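Local coordinates for pyoverdine biosynthesis protein PvcA (Pseudomonas aeruginosa, PDB 3E59), which converts the amino group of L-tyrosine into an isonitrile with a carbon taken from ribulose 5-phosphate, a step in paerucumarin biosynthesis, at residues F152-V157 against G241-D246. Residues are numbered along the deposited sequence; the frame is centred on the assembly and turned at random.
Sequences FNLEDV and GALLAD
Leu-243, in the last turns of helix 219-247, meets Val-157 of the loop 152-157 with both of its methyls, and its side chain illustrates how a helix can pack on a loop through apolar side chains. CB leaves the helix toward the loop; CG, anti to the backbone N (chi1 179°), extends the chain in that direction, and chi2 (151°) then sets the two methyls at Val-157. CD2 lies 4.0 Å from CG2 of Val-157, and CD1 lies 4.1 Å from the same Val-157 CG2, which is thus met by both prongs of the fork. CD1 also approaches CD1 of Leu-154, more loosely, at 4.4 Å. Further along the same loop Leu-243 touches Phe-160, and on helix 167-178 Leu-174 and Tyr-178.

One residue further on, Leu-244 meets Phe-152. Its CD2 comes obliquely to the CD2-CE2 bond of the ring, 3.8 Å from CD2 and 3.9 Å from CE2 of Phe-152, while the two side chains run past each other in opposite directions. The same ring makes an edge-to-face contact with Phe-248, just past the helix.

Two bonds inside 152-157 brace the turn. Asp-156 OD2 accepts the backbone N-H of Asn-153 at 2.8 Å, nearly straight at 173°, and Asp-156 N bonds back to Asn-153 O; OD1 forms a salt bridge with Arg-164. This is apolar helix-on-loop packing at the edge of the parallel sheet of an alpha/beta fold, where the chain leaving edge strand 149-151 turns against the C-terminal end of a long helix.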
loop_
_atom_site.group_PDB
_atom_site.type_symbol
_atom_site.label_atom_id
_atom_site.label_comp_id
_atom_site.label_asym_id
_atom_site.label_seq_id
_atom_site.Cartn_x
_atom_site.Cartn_y
_atom_site.Cartn_z
ATOM N N PHE A 152 -7.704 1.892 10.108
ATOM C CA PHE A 152 -7.005 1.937 11.379
ATOM C C PHE A 152 -5.779 2.824 11.191
ATOM O O PHE A 152 -4.883 2.489 10.422
ATOM C CB PHE A 152 -6.606 0.515 11.787
ATOM C CG PHE A 152 -5.989 0.411 13.154
ATOM C CD1 PHE A 152 -6.798 0.358 14.298
ATOM C CD2 PHE A 152 -4.604 0.334 13.299
ATOM C CE1 PHE A 152 -6.233 0.254 15.562
ATOM C CE2 PHE A 152 -4.025 0.231 14.576
ATOM C CZ PHE A 152 -4.835 0.192 15.703
ATOM N N ASN A 153 -5.757 3.969 11.880
ATOM C CA ASN A 153 -4.624 4.895 11.825
ATOM C C ASN A 153 -3.751 4.734 13.065
ATOM O O ASN A 153 -4.154 4.074 14.027
ATOM C CB ASN A 153 -5.119 6.343 11.710
ATOM C CG ASN A 153 -6.160 6.526 10.611
ATOM O OD1 ASN A 153 -7.339 6.804 10.877
ATOM N ND2 ASN A 153 -5.736 6.359 9.377
ATOM N N LEU A 154 -2.565 5.338 13.053
ATOM C CA LEU A 154 -1.678 5.290 14.222
ATOM C C LEU A 154 -2.342 5.797 15.513
ATOM O O LEU A 154 -2.063 5.287 16.603
ATOM C CB LEU A 154 -0.376 6.053 13.953
ATOM C CG LEU A 154 0.772 6.014 14.982
ATOM C CD1 LEU A 154 1.139 4.598 15.423
ATOM C CD2 LEU A 154 2.000 6.762 14.452
ATOM N N GLU A 155 -3.224 6.790 15.375
ATOM C CA GLU A 155 -3.882 7.420 16.526
ATOM C C GLU A 155 -5.003 6.577 17.123
ATOM O O GLU A 155 -5.513 6.891 18.199
ATOM C CB GLU A 155 -4.393 8.826 16.186
ATOM C CG GLU A 155 -5.215 8.931 14.920
ATOM C CD GLU A 155 -4.388 9.337 13.713
ATOM O OE1 GLU A 155 -3.244 8.846 13.545
ATOM O OE2 GLU A 155 -4.897 10.154 12.918
ATOM N N ASP A 156 -5.377 5.509 16.425
ATOM C CA ASP A 156 -6.385 4.580 16.920
ATOM C C ASP A 156 -5.806 3.514 17.842
ATOM O O ASP A 156 -6.555 2.736 18.435
ATOM C CB ASP A 156 -7.130 3.926 15.751
ATOM C CG ASP A 156 -7.823 4.947 14.861
ATOM O OD1 ASP A 156 -8.339 5.954 15.392
ATOM O OD2 ASP A 156 -7.854 4.743 13.627
ATOM N N VAL A 157 -4.477 3.471 17.955
ATOM C CA VAL A 157 -3.812 2.529 18.856
ATOM C C VAL A 157 -4.214 2.849 20.298
ATOM O O VAL A 157 -3.817 3.881 20.865
ATOM C CB VAL A 157 -2.259 2.507 18.680
ATOM C CG1 VAL A 157 -1.599 1.565 19.696
ATOM C CG2 VAL A 157 -1.885 2.110 17.250
ATOM N N GLY A 241 4.310 -2.374 10.744
ATOM C CA GLY A 241 3.960 -3.780 10.520
ATOM C C GLY A 241 4.046 -4.645 11.772
ATOM O O GLY A 241 3.167 -5.486 12.028
ATOM N N ALA A 242 5.112 -4.436 12.547
ATOM C CA ALA A 242 5.326 -5.152 13.804
ATOM C C ALA A 242 4.260 -4.810 14.855
ATOM O O ALA A 242 3.708 -5.702 15.518
ATOM C CB ALA A 242 6.727 -4.874 14.332
ATOM N N LEU A 243 3.959 -3.516 14.978
ATOM C CA LEU A 243 2.850 -3.054 15.798
ATOM C C LEU A 243 1.534 -3.754 15.417
ATOM O O LEU A 243 0.841 -4.279 16.277
ATOM C CB LEU A 243 2.723 -1.517 15.725
ATOM C CG LEU A 243 1.575 -0.869 16.524
ATOM C CD1 LEU A 243 1.915 0.547 16.965
ATOM C CD2 LEU A 243 0.247 -0.889 15.751
ATOM N N LEU A 244 1.209 -3.777 14.129
ATOM C CA LEU A 244 -0.019 -4.412 13.650
ATOM C C LEU A 244 -0.046 -5.939 13.813
ATOM O O LEU A 244 -1.126 -6.531 13.890
ATOM C CB LEU A 244 -0.255 -4.063 12.174
ATOM C CG LEU A 244 -0.495 -2.603 11.798
ATOM C CD1 LEU A 244 -0.347 -2.410 10.273
ATOM C CD2 LEU A 244 -1.869 -2.154 12.299
ATOM N N ALA A 245 1.125 -6.582 13.839
ATOM C CA ALA A 245 1.167 -8.037 14.090
ATOM C C ALA A 245 0.726 -8.365 15.520
ATOM O O ALA A 245 0.161 -9.426 15.782
ATOM C CB ALA A 245 2.545 -8.619 13.788
ATOM N N ASP A 246 0.973 -7.441 16.443
ATOM C CA ASP A 246 0.484 -7.591 17.824
ATOM C C ASP A 246 -0.961 -7.132 17.980
ATOM O O ASP A 246 -1.700 -7.685 18.792
ATOM C CB ASP A 246 1.384 -6.841 18.800
ATOM C CG ASP A 246 2.658 -7.609 19.132
ATOM O OD1 ASP A 246 2.775 -8.787 18.728
ATOM O OD2 ASP A 246 3.539 -7.027 19.801
#